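Local coordinates for protein azurocidin (Homo sapiens, PDB 1A7S) that kills Gram-negative bacteria, attracts monocytes and fibroblasts, binds heparin and is a serine protease homologue of trypsin-like fold, at residues T106-P111 with G183-V188; T70-S75 with Q94-A99; T165-I170 with L193-R198. One frame throughout, in Å; residues are numbered along the deposited sequence.

Contact 1 of 3, residues T106-P111 with G183-V188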
ATOM      1  N   THR A 106       7.758  -7.876  -8.532  1.00  8.44           N
ATOM      2  CA  THR A 106       7.194  -7.356  -9.761  1.00  8.42           C
ATOM      3  C   THR A 106       6.619  -5.952  -9.499  1.00  7.36           C
ATOM      4  O   THR A 106       6.457  -5.527  -8.360  1.00  9.06           O
ATOM      5  CB  THR A 106       5.960  -8.254 -10.204  1.00 10.32           C
ATOM      6  OG1 THR A 106       4.959  -8.122  -9.189  1.00 11.78           O
ATOM      7  CG2 THR A 106       6.347  -9.648 -10.462  1.00 12.94           C
ATOM      8  N   ILE A 107       6.351  -5.263 -10.593  1.00  7.71           N
ATOM      9  CA  ILE A 107       5.802  -3.917 -10.561  1.00  6.79           C
ATOM     10  C   ILE A 107       4.281  -4.019 -10.703  1.00  7.75           C
ATOM     11  O   ILE A 107       3.731  -4.685 -11.572  1.00 10.59           O
ATOM     12  CB  ILE A 107       6.402  -3.066 -11.692  1.00  7.52           C
ATOM     13  CG1 ILE A 107       7.896  -2.821 -11.437  1.00 10.01           C
ATOM     14  CG2 ILE A 107       5.621  -1.800 -11.958  1.00  9.17           C
ATOM     15  CD1 ILE A 107       8.638  -2.276 -12.677  1.00 10.25           C
ATOM     16  N   LEU A 108       3.586  -3.236  -9.878  1.00  6.80           N
ATOM     17  CA  LEU A 108       2.130  -3.135  -9.914  1.00  6.87           C
ATOM     18  C   LEU A 108       1.745  -1.930 -10.806  1.00  6.61           C
ATOM     19  O   LEU A 108       2.157  -0.822 -10.514  1.00  7.61           O
ATOM     20  CB  LEU A 108       1.617  -2.843  -8.491  1.00  7.28           C
ATOM     21  CG  LEU A 108       0.106  -2.712  -8.326  1.00  7.75           C
ATOM     22  CD1 LEU A 108      -0.612  -3.961  -8.750  1.00  9.96           C
ATOM     23  CD2 LEU A 108      -0.227  -2.385  -6.878  1.00  8.82           C
ATOM     24  N   PRO A 109       0.966  -2.161 -11.851  1.00  7.03           N
ATOM     25  CA  PRO A 109       0.584  -1.063 -12.749  1.00  7.52           C
ATOM     26  C   PRO A 109      -0.464  -0.143 -12.151  1.00  6.36           C
ATOM     27  O   PRO A 109      -1.222  -0.517 -11.254  1.00  6.98           O
ATOM     28  CB  PRO A 109      -0.018  -1.800 -13.986  1.00  9.01           C
ATOM     29  CG  PRO A 109      -0.308  -3.159 -13.556  1.00 16.24           C
ATOM     30  CD  PRO A 109       0.548  -3.475 -12.369  1.00  8.78           C
ATOM     31  N   LEU A 110      -0.480   1.072 -12.676  1.00  6.97           N
ATOM     32  CA  LEU A 110      -1.315   2.147 -12.180  1.00  7.01           C
ATOM     33  C   LEU A 110      -2.456   2.458 -13.132  1.00  6.96           C
ATOM     34  O   LEU A 110      -2.323   2.316 -14.336  1.00  7.61           O
ATOM     35  CB  LEU A 110      -0.467   3.434 -12.043  1.00  8.24           C
ATOM     36  CG  LEU A 110       0.752   3.360 -11.147  1.00  8.57           C
ATOM     37  CD1 LEU A 110       1.613   4.608 -11.310  1.00 13.59           C
ATOM     38  CD2 LEU A 110       0.306   3.268  -9.664  1.00 13.63           C
ATOM     39  N   PRO A 111      -3.544   3.014 -12.579  1.00  6.93           N
ATOM     40  CA  PRO A 111      -4.582   3.569 -13.413  1.00  7.29           C
ATOM     41  C   PRO A 111      -4.080   4.836 -14.102  1.00  6.63           C
ATOM     42  O   PRO A 111      -3.225   5.558 -13.598  1.00  7.16           O
ATOM     43  CB  PRO A 111      -5.686   3.888 -12.410  1.00  8.90           C
ATOM     44  CG  PRO A 111      -4.995   4.148 -11.104  1.00 11.75           C
ATOM     45  CD  PRO A 111      -3.773   3.291 -11.128  1.00  9.15           C
ATOM     46  N   GLY A 183      -6.660  -5.395 -11.820  1.00 12.48           N
ATOM     47  CA  GLY A 183      -5.220  -5.489 -12.049  1.00 13.43           C
ATOM     48  C   GLY A 183      -4.435  -4.245 -11.787  1.00 10.88           C
ATOM     49  O   GLY A 183      -3.212  -4.251 -12.003  1.00 13.01           O
ATOM     50  N   LEU A 184      -5.055  -3.167 -11.302  1.00  8.63           N
ATOM     51  CA  LEU A 184      -4.406  -1.887 -11.123  1.00  8.06           C
ATOM     52  C   LEU A 184      -4.433  -1.416  -9.664  1.00  7.79           C
ATOM     53  O   LEU A 184      -5.375  -1.720  -8.920  1.00  8.05           O
ATOM     54  CB  LEU A 184      -5.085  -0.811 -11.959  1.00  8.01           C
ATOM     55  CG  LEU A 184      -5.168  -1.051 -13.467  1.00  8.18           C
ATOM     56  CD1 LEU A 184      -5.908   0.076 -14.147  1.00 10.63           C
ATOM     57  CD2 LEU A 184      -3.771  -1.215 -14.066  1.00  9.80           C
ATOM     58  N   ALA A 185      -3.436  -0.609  -9.323  1.00  7.91           N
ATOM     59  CA  ALA A 185      -3.372   0.029  -7.967  1.00  7.27           C
ATOM     60  C   ALA A 185      -4.265   1.235  -7.906  1.00  6.84           C
ATOM     61  O   ALA A 185      -3.901   2.372  -8.164  1.00  7.62           O
ATOM     62  CB  ALA A 185      -1.917   0.448  -7.715  1.00  8.98           C
ATOM     63  N   HIS A 186      -5.556   1.012  -7.560  1.00  7.42           N
ATOM     64  CA  HIS A 186      -6.527   2.117  -7.488  1.00  6.89           C
ATOM     65  C   HIS A 186      -6.512   2.787  -6.145  1.00  7.09           C
ATOM     66  O   HIS A 186      -7.054   3.890  -6.045  1.00  7.10           O
ATOM     67  CB  HIS A 186      -7.936   1.549  -7.794  1.00  7.87           C
ATOM     68  CG  HIS A 186      -8.267   1.533  -9.234  1.00  9.08           C
ATOM     69  ND1 HIS A 186      -8.536   2.702  -9.896  1.00 11.10           N
ATOM     70  CD2 HIS A 186      -8.255   0.500 -10.150  1.00 11.08           C
ATOM     71  CE1 HIS A 186      -8.780   2.363 -11.186  1.00 13.54           C
ATOM     72  NE2 HIS A 186      -8.603   1.054 -11.332  1.00 13.81           N
ATOM     73  N   GLY A 187      -5.915   2.208  -5.110  1.00  6.82           N
ATOM     74  CA  GLY A 187      -5.886   2.818  -3.842  1.00  7.03           C
ATOM     75  C   GLY A 187      -4.587   2.525  -3.073  1.00  6.71           C
ATOM     76  O   GLY A 187      -3.907   1.586  -3.344  1.00  7.44           O
ATOM     77  N   VAL A 188      -4.342   3.404  -2.104  1.00  6.86           N
ATOM     78  CA  VAL A 188      -3.276   3.260  -1.125  1.00  7.00           C
ATOM     79  C   VAL A 188      -3.940   3.313   0.268  1.00  6.79           C
ATOM     80  O   VAL A 188      -4.621   4.284   0.564  1.00  7.63           O
ATOM     81  CB  VAL A 188      -2.230   4.376  -1.240  1.00  7.73           C
ATOM     82  CG1 VAL A 188      -1.242   4.312  -0.083  1.00  8.57           C
ATOM     83  CG2 VAL A 188      -1.472   4.247  -2.570  1.00  9.84           C
TER
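Pro109 and Pro111 lay an extended linker across Leu184 and Ala185 at the start of strand 184-192, a mainly apolar contact fixed by one backbone bond. Ala185 N donates to Pro109 O over 2.9 Å with 166° at the hydrogen, and the donor lies almost on the line of that carbonyl. The Ala185 methyl then meets Leu108, whose CG stands anti to the backbone N (chi1 -180°), 3.8 Å from Ala185 CB. Leu108 CD2 comes closer still, 3.4 Å from Ala185 CB, a tight carbon pair; the small methyl of alanine suits so close an approach. Leu110 CD2 reaches the same methyl more loosely. Farther out, the ring of Pro109 crosses Leu184 at about a right angle, CB meeting CD2 at 3.8 Å. Pro111 presses CD to 3.1 Å from Ala185 O, a buried oxygen with no hydrogen-bond partner, while its CG covers one face of the His186 imidazole. Proline suits both places: it holds the chain extended and offers a compact apolar ring. Met37 of strand 35-38 touches Leu110 and Ala185 from the other barrel. This is the chymotrypsin-type arrangement, in which the chain linking two beta barrels packs against the second.

Contact 2 of 3, residues T70-S75 with Q94-A99. With EOH (ethanol), chain Q.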
ATOM      1  N   THR A  70      16.343  -5.806  -0.429  1.00 11.12           N
ATOM      2  CA  THR A  70      16.276  -4.759   0.552  1.00 10.84           C
ATOM      3  C   THR A  70      16.876  -3.459   0.086  1.00 10.77           C
ATOM      4  O   THR A  70      17.925  -3.484  -0.581  1.00 12.55           O
ATOM      5  CB  THR A  70      16.815  -5.158   1.927  1.00 13.21           C
ATOM      6  OG1 THR A  70      16.164  -6.396   2.348  1.00 17.60           O
ATOM      7  CG2 THR A  70      16.658  -4.139   2.978  1.00 18.67           C
ATOM      8  N   PHE A  71      16.267  -2.351   0.436  1.00 10.20           N
ATOM      9  CA  PHE A  71      16.677  -1.028   0.003  1.00 10.12           C
ATOM     10  C   PHE A  71      16.593   0.029   1.073  1.00 11.69           C
ATOM     11  O   PHE A  71      15.768  -0.008   1.971  1.00 11.52           O
ATOM     12  CB  PHE A  71      15.719  -0.518  -1.143  1.00 10.35           C
ATOM     13  CG  PHE A  71      15.564  -1.516  -2.271  1.00  9.72           C
ATOM     14  CD1 PHE A  71      14.696  -2.580  -2.194  1.00  9.28           C
ATOM     15  CD2 PHE A  71      16.334  -1.402  -3.438  1.00  9.96           C
ATOM     16  CE1 PHE A  71      14.619  -3.570  -3.172  1.00 10.08           C
ATOM     17  CE2 PHE A  71      16.219  -2.336  -4.452  1.00 10.39           C
ATOM     18  CZ  PHE A  71      15.385  -3.435  -4.314  1.00  9.63           C
ATOM     19  N   SER A  72      17.533   1.004   0.887  1.00 11.77           N
ATOM     20  CA  SER A  72      17.396   2.225   1.670  1.00 12.20           C
ATOM     21  C   SER A  72      16.567   3.200   0.795  1.00 10.30           C
ATOM     22  O   SER A  72      16.396   2.989  -0.420  1.00 11.02           O
ATOM     23  CB  SER A  72      18.750   2.887   1.976  1.00 14.19           C
ATOM     24  OG  SER A  72      19.610   2.017   2.729  0.50 12.33           O
ATOM     25  N   ILE A  73      16.117   4.253   1.401  1.00 10.79           N
ATOM     26  CA  ILE A  73      15.255   5.242   0.803  1.00 10.83           C
ATOM     27  C   ILE A  73      16.081   6.506   0.502  1.00 11.32           C
ATOM     28  O   ILE A  73      16.536   7.170   1.447  1.00 13.80           O
ATOM     29  CB  ILE A  73      14.026   5.594   1.686  1.00 11.16           C
ATOM     30  CG1 ILE A  73      13.166   4.364   1.959  1.00 11.42           C
ATOM     31  CG2 ILE A  73      13.252   6.708   1.032  1.00 12.89           C
ATOM     32  CD1 ILE A  73      12.202   4.525   3.088  1.00 13.00           C
ATOM     33  N   SER A  74      16.301   6.780  -0.772  1.00 11.67           N
ATOM     34  CA  SER A  74      17.142   7.913  -1.189  1.00 13.57           C
ATOM     35  C   SER A  74      16.353   9.239  -1.244  1.00 14.87           C
ATOM     36  O   SER A  74      16.961  10.323  -1.148  1.00 20.85           O
ATOM     37  CB  SER A  74      17.727   7.606  -2.535  1.00 16.17           C
ATOM     38  OG  SER A  74      18.557   6.485  -2.549  0.50 13.65           O
ATOM     39  N   SER A  75      15.055   9.181  -1.342  1.00 12.87           N
ATOM     40  CA  SER A  75      14.244  10.414  -1.349  1.00 15.17           C
ATOM     41  C   SER A  75      12.787  10.068  -1.204  1.00 11.88           C
ATOM     42  O   SER A  75      12.375   8.945  -1.527  1.00 13.11           O
ATOM     43  CB  SER A  75      14.503  11.124  -2.714  1.00 19.81           C
ATOM     44  OG  SER A  75      13.620  10.847  -3.655  1.00 27.63           O
ATOM     45  N   GLN A  94      11.864   6.730  -3.284  1.00  8.46           N
ATOM     46  CA  GLN A  94      12.881   6.371  -4.307  1.00  8.74           C
ATOM     47  C   GLN A  94      13.842   5.390  -3.622  1.00  8.71           C
ATOM     48  O   GLN A  94      14.426   5.765  -2.578  1.00 10.14           O
ATOM     49  CB  GLN A  94      13.602   7.573  -4.819  1.00 10.91           C
ATOM     50  CG  GLN A  94      14.619   7.255  -5.898  1.00 12.70           C
ATOM     51  CD  GLN A  94      15.262   8.401  -6.569  1.00 15.37           C
ATOM     52  OE1 GLN A  94      14.577   9.431  -6.807  1.00 15.10           O
ATOM     53  NE2 GLN A  94      16.481   8.192  -7.047  1.00 19.36           N
ATOM     54  N   LEU A  95      13.994   4.254  -4.199  1.00  8.94           N
ATOM     55  CA  LEU A  95      14.950   3.229  -3.648  1.00  9.68           C
ATOM     56  C   LEU A  95      16.355   3.613  -4.015  1.00 10.11           C
ATOM     57  O   LEU A  95      16.589   4.344  -4.964  1.00 11.81           O
ATOM     58  CB  LEU A  95      14.568   1.871  -4.265  1.00  9.73           C
ATOM     59  CG  LEU A  95      13.129   1.449  -4.138  1.00  8.99           C
ATOM     60  CD1 LEU A  95      12.930   0.080  -4.793  1.00 10.17           C
ATOM     61  CD2 LEU A  95      12.673   1.399  -2.737  1.00 10.61           C
ATOM     62  N   ASP A  96      17.335   3.058  -3.295  1.00 11.09           N
ATOM     63  CA  ASP A  96      18.730   3.358  -3.515  1.00 11.53           C
ATOM     64  C   ASP A  96      19.252   2.873  -4.859  1.00 11.99           C
ATOM     65  O   ASP A  96      20.319   3.298  -5.303  1.00 13.91           O
ATOM     66  CB  ASP A  96      19.581   2.805  -2.404  1.00 12.95           C
ATOM     67  CG  ASP A  96      19.626   1.300  -2.237  1.00 14.28           C
ATOM     68  OD1 ASP A  96      20.275   0.620  -3.111  1.00 15.78           O
ATOM     69  OD2 ASP A  96      18.960   0.696  -1.441  1.00 21.32           O
ATOM     70  N   ARG A  97      18.552   1.954  -5.475  1.00 11.59           N
ATOM     71  CA  ARG A  97      18.960   1.374  -6.775  1.00 12.93           C
ATOM     72  C   ARG A  97      17.727   0.775  -7.415  1.00 12.61           C
ATOM     73  O   ARG A  97      16.661   0.624  -6.771  1.00 13.51           O
ATOM     74  CB  ARG A  97      20.047   0.338  -6.551  1.00 13.19           C
ATOM     75  CG  ARG A  97      19.471  -0.927  -5.833  1.00 16.23           C
ATOM     76  CD  ARG A  97      20.609  -1.831  -5.326  1.00 18.28           C
ATOM     77  NE  ARG A  97      20.072  -3.099  -4.787  1.00 19.85           N
ATOM     78  CZ  ARG A  97      19.562  -3.198  -3.546  1.00 19.79           C
ATOM     79  NH1 ARG A  97      19.623  -2.221  -2.663  1.00 14.92           N
ATOM     80  NH2 ARG A  97      18.937  -4.342  -3.211  1.00 16.93           N
ATOM     81  N   GLU A  98      17.791   0.341  -8.663  1.00 12.91           N
ATOM     82  CA  GLU A  98      16.688  -0.362  -9.270  1.00 12.44           C
ATOM     83  C   GLU A  98      16.533  -1.758  -8.685  1.00 11.54           C
ATOM     84  O   GLU A  98      17.487  -2.509  -8.556  1.00 15.27           O
ATOM     85  CB  GLU A  98      16.904  -0.535 -10.807  1.00 14.70           C
ATOM     86  CG  GLU A  98      16.706   0.834 -11.473  1.00 19.18           C
ATOM     87  CD  GLU A  98      16.663   0.843 -12.960  1.00 23.08           C
ATOM     88  OE1 GLU A  98      16.746  -0.216 -13.601  1.00 29.58           O
ATOM     89  OE2 GLU A  98      16.598   1.957 -13.537  1.00 31.52           O
ATOM     90  N   ALA A  99      15.289  -2.116  -8.396  1.00 10.02           N
ATOM     91  CA  ALA A  99      14.984  -3.464  -7.996  1.00 10.42           C
ATOM     92  C   ALA A  99      15.098  -4.392  -9.219  1.00 10.39           C
ATOM     93  O   ALA A  99      14.857  -3.993 -10.346  1.00 12.76           O
ATOM     94  CB  ALA A  99      13.527  -3.514  -7.529  1.00 10.71           C
TER
HETATM   95  C1  EOH Q 429      18.710   8.299  -9.333  1.00 50.19           C
HETATM   96  C2  EOH Q 429      18.778   8.220 -10.860  1.00 49.90           C
HETATM   97  O   EOH Q 429      18.229   9.603  -8.902  1.00 42.02           O
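Phe71 lies between Leu95 and Arg97, its ring covered on both faces. Leu95 CD1 sits over the centre of one face, 3.9 Å from the centroid, as a CH-pi contact. On the opposite face the Arg97 guanidinium lies flat, its plane turned only 13° from the ring and the two centres 4.2 Å apart. The far end of the ring, CZ, meets Ala99 CB. An aromatic ring serves well here, offering a broad apolar surface to leucine on one side and pi electrons to a cation on the other.

The stacked guanidinium is also held in its own plane: NH1 and NH2 both donate to Thr70 O, and NH1 forms a salt bridge with Asp96 OD1, 2.9 Å away. Asp96 works with both oxygens, since its OD2 receives Ser72 N through the anti lone pair at 2.7 Å. The carboxylate thus takes over from the backbone where strand 91-95 ends, the return bond from Asp96 N to Ser72 O being weak. Here strands 69-77 and 91-95 run antiparallel as neighbours in the first of the two barrels of the chymotrypsin fold, with Ile73 and Leu95 a non-hydrogen-bonded pair whose side chains diverge.

Gln94 secures the strand end of the contact. Its backbone O accepts from Ser74 N at 2.8 Å, and its N donates to Ser75 O at 2.9 Å in a nearly straight bond of 169°. The side chain extends with CG anti to the backbone N (chi1 -178°), its CB passing Ser75 OG; the length of glutamine takes OE1 to Gly221 N near the C terminus, while NE2 donates to an ethanol oxygen, 2.9 Å away, probably from the crystallisation liquor.

Contact 3 of 3, residues T165-I170 with L193-R198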
ATOM      1  N   THR A 165     -18.853  -9.433   5.371  1.00 15.44           N
ATOM      2  CA  THR A 165     -18.728 -10.039   6.702  1.00 15.95           C
ATOM      3  C   THR A 165     -18.686  -8.918   7.740  1.00 14.17           C
ATOM      4  O   THR A 165     -18.608  -7.749   7.411  1.00 13.56           O
ATOM      5  CB  THR A 165     -17.490 -10.910   6.809  1.00 18.42           C
ATOM      6  OG1 THR A 165     -16.369 -10.023   6.420  1.00 21.05           O
ATOM      7  CG2 THR A 165     -17.429 -12.049   5.846  1.00 21.72           C
ATOM      8  N   ARG A 166     -18.780  -9.272   9.033  1.00 15.76           N
ATOM      9  CA  ARG A 166     -18.836  -8.284  10.064  1.00 16.05           C
ATOM     10  C   ARG A 166     -17.572  -7.465  10.211  1.00 14.31           C
ATOM     11  O   ARG A 166     -17.638  -6.253  10.444  1.00 15.06           O
ATOM     12  CB  ARG A 166     -19.241  -8.838  11.423  1.00 25.55           C
ATOM     13  CG  ARG A 166     -20.213  -7.905  12.170  1.00 37.59           C
ATOM     14  CD  ARG A 166     -19.602  -7.337  13.424  1.00 42.06           C
ATOM     15  NE  ARG A 166     -19.437  -8.280  14.542  1.00 46.65           N
ATOM     16  CZ  ARG A 166     -18.230  -8.397  15.143  1.00 46.64           C
ATOM     17  NH1 ARG A 166     -17.390  -9.357  14.754  1.00 52.25           N
ATOM     18  NH2 ARG A 166     -17.866  -7.514  16.022  1.00 49.49           N
ATOM     19  N   ARG A 167     -16.423  -8.136  10.053  1.00 13.39           N
ATOM     20  CA  ARG A 167     -15.145  -7.455  10.126  1.00 12.52           C
ATOM     21  C   ARG A 167     -14.211  -8.003   9.053  1.00 12.60           C
ATOM     22  O   ARG A 167     -13.830  -9.142   9.054  1.00 14.77           O
ATOM     23  CB  ARG A 167     -14.492  -7.595  11.486  1.00 13.12           C
ATOM     24  CG  ARG A 167     -15.310  -7.118  12.664  1.00 13.49           C
ATOM     25  CD  ARG A 167     -15.382  -5.627  12.708  1.00 15.36           C
ATOM     26  NE  ARG A 167     -16.063  -5.042  13.819  1.00 15.60           N
ATOM     27  CZ  ARG A 167     -17.363  -4.709  13.874  1.00 17.04           C
ATOM     28  NH1 ARG A 167     -18.178  -4.800  12.819  1.00 17.58           N
ATOM     29  NH2 ARG A 167     -17.860  -4.278  15.051  1.00 20.23           N
ATOM     30  N   GLY A 168     -13.861  -7.075   8.134  1.00 11.14           N
ATOM     31  CA  GLY A 168     -12.900  -7.434   7.096  1.00 10.80           C
ATOM     32  C   GLY A 168     -12.290  -6.135   6.520  1.00 10.11           C
ATOM     33  O   GLY A 168     -12.997  -5.181   6.360  1.00 11.61           O
ATOM     34  N   GLY A 169     -10.979  -6.162   6.323  1.00  8.98           N
ATOM     35  CA  GLY A 169     -10.314  -4.996   5.769  1.00 10.32           C
ATOM     36  C   GLY A 169      -8.977  -4.746   6.429  1.00  8.58           C
ATOM     37  O   GLY A 169      -8.338  -5.662   6.979  1.00 10.65           O
ATOM     38  N   ILE A 170      -8.498  -3.529   6.366  1.00  8.02           N
ATOM     39  CA  ILE A 170      -7.174  -3.154   6.823  1.00  8.03           C
ATOM     40  C   ILE A 170      -7.077  -2.994   8.296  1.00  7.80           C
ATOM     41  O   ILE A 170      -8.079  -2.746   9.005  1.00  9.60           O
ATOM     42  CB  ILE A 170      -6.698  -1.879   6.085  1.00  8.21           C
ATOM     43  CG1 ILE A 170      -7.498  -0.650   6.473  1.00  8.45           C
ATOM     44  CG2 ILE A 170      -6.680  -2.097   4.560  1.00  9.39           C
ATOM     45  CD1 ILE A 170      -7.113   0.666   5.778  1.00 10.56           C
ATOM     46  N   LEU A 193     -12.213   4.075  10.372  1.00 22.59           N
ATOM     47  CA  LEU A 193     -12.705   4.560  11.698  1.00 25.71           C
ATOM     48  C   LEU A 193     -13.358   3.387  12.386  1.00 27.26           C
ATOM     49  O   LEU A 193     -13.963   2.479  11.804  1.00 29.35           O
ATOM     50  CB  LEU A 193     -13.664   5.743  11.478  1.00 29.16           C
ATOM     51  CG  LEU A 193     -13.151   6.819  10.519  1.00 31.45           C
ATOM     52  CD1 LEU A 193     -14.293   7.632   9.964  1.00 34.24           C
ATOM     53  CD2 LEU A 193     -12.061   7.686  11.134  1.00 34.14           C
ATOM     54  N   GLY A 194     -13.276   3.424  13.699  1.00 29.36           N
ATOM     55  CA  GLY A 194     -13.860   2.412  14.536  1.00 25.17           C
ATOM     56  C   GLY A 194     -12.926   1.177  14.471  1.00 19.52           C
ATOM     57  O   GLY A 194     -11.817   1.237  13.997  1.00 25.34           O
ATOM     58  N   PRO A 195     -13.513   0.087  14.903  1.00 17.09           N
ATOM     59  CA  PRO A 195     -12.769  -1.170  14.905  1.00 15.99           C
ATOM     60  C   PRO A 195     -12.323  -1.483  13.487  1.00 13.89           C
ATOM     61  O   PRO A 195     -13.062  -1.274  12.531  1.00 13.34           O
ATOM     62  CB  PRO A 195     -13.853  -2.193  15.345  1.00 17.91           C
ATOM     63  CG  PRO A 195     -14.756  -1.355  16.207  1.00 19.27           C
ATOM     64  CD  PRO A 195     -14.867  -0.047  15.432  1.00 17.87           C
ATOM     65  N   CYS A 196     -11.119  -2.048  13.393  1.00 11.56           N
ATOM     66  CA  CYS A 196     -10.715  -2.536  12.089  1.00 10.93           C
ATOM     67  C   CYS A 196     -11.773  -3.471  11.483  1.00 11.42           C
ATOM     68  O   CYS A 196     -12.253  -4.430  12.059  1.00 13.68           O
ATOM     69  CB  CYS A 196      -9.418  -3.369  12.286  1.00 11.00           C
ATOM     70  SG  CYS A 196      -8.004  -2.320  12.702  1.00 10.52           S
ATOM     71  N   GLY A 197     -12.060  -3.215  10.199  1.00 12.04           N
ATOM     72  CA  GLY A 197     -12.936  -4.081   9.494  1.00 12.58           C
ATOM     73  C   GLY A 197     -14.412  -3.753   9.555  1.00 12.79           C
ATOM     74  O   GLY A 197     -15.170  -4.358   8.823  1.00 12.81           O
ATOM     75  N   ARG A 198     -14.809  -2.802  10.397  1.00 12.08           N
ATOM     76  CA  ARG A 198     -16.241  -2.444  10.496  1.00 11.53           C
ATOM     77  C   ARG A 198     -16.734  -1.758   9.234  1.00 11.78           C
ATOM     78  O   ARG A 198     -17.803  -2.095   8.741  1.00 15.72           O
ATOM     79  CB  ARG A 198     -16.481  -1.664  11.751  1.00 13.48           C
ATOM     80  CG  ARG A 198     -17.948  -1.207  11.924  1.00 15.34           C
ATOM     81  CD  ARG A 198     -18.075  -0.383  13.201  1.00 19.03           C
ATOM     82  NE  ARG A 198     -19.341   0.145  13.516  1.00 23.47           N
ATOM     83  CZ  ARG A 198     -19.878   1.319  13.244  1.00 25.72           C
ATOM     84  NH1 ARG A 198     -19.191   2.193  12.473  1.00 31.70           N
ATOM     85  NH2 ARG A 198     -21.103   1.597  13.690  1.00 28.94           N
TER
HETATM   86  O   HOH W   1     -19.751  -1.923  16.126  1.00 48.14           O
HETATM   87  O   HOH W   2     -10.308  -1.417   8.790  1.00 12.95           O
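Arg167 turns one face of its guanidinium to the aliphatic part of Arg198, with CB 3.6 Å above the plane and offset toward the rim. Arg198 ends a type II beta turn that begins at Pro195, in one of two loops joined by the Cys171-Cys196 disulfide. The opposite face carries the like-charged Arg166 group, its NH2 also toward the rim, and at the edge, near the plane, lies Arg166 O, which accepts from Arg167 NH1 at 2.8 Å. Arg167 and Arg198 run side by side and point the same way, their guanidinium planes 75° apart; it is CB and CG of Arg198, not its charged end, that lie against Arg167. A bend at chi2 (-73°) turns Arg167 CD over the turn, where it touches Cys196 O at 3.4 Å.

In active relatives of the chymotrypsin family the equivalent loops help to frame the primary specificity pocket. Pro195 O accepts from Arg198 N, the bond that closes the turn, and the Pro195 ring gives an apolar side, CB, near Arg167 NE. Gly197 takes the positive phi, 89°, usual at the third position of a type II turn, which glycine adopts easily. Having no side chain, it also lets the other loop come close: Gly168 N donates to Gly197 O at 3.1 Å, and the same oxygen receives a CA-H contact from Arg167. Gly197 CA in turn approaches Gly168 O. Val2, just behind the N terminus, touches both Arg167 and Cys196.

Arg167 NH2 and Arg198 NE, 4.9 Å apart, share a water that accepts weakly from both. Deeper in, Ile170 N bonds to the carboxylate of Asp201. A second water spans the loops, donating to Ile170 O at 2.6 Å and accepting from Gly197 N at 2.9 Å.

In the fold
From the N terminus, contact 2 comes first: 70-75 pairs with 94-99, closing a short loop within the first barrel before either of the others begins. The chain then enters the linker 106-111, where contact 1 opens. It runs through the first strands of the second barrel and reaches 165-170, the start of contact 3, before 183-188 completes contact 1; only afterwards does 193-198 complete contact 3. Contacts 1 and 3 therefore cross along the sequence. Contact 1 ties the linker to the second barrel, whereas contact 3 joins two surface loops of that barrel. Contacts 2 and 3 lie on opposite sides of the molecule's centre, their own centres about 33 Å apart.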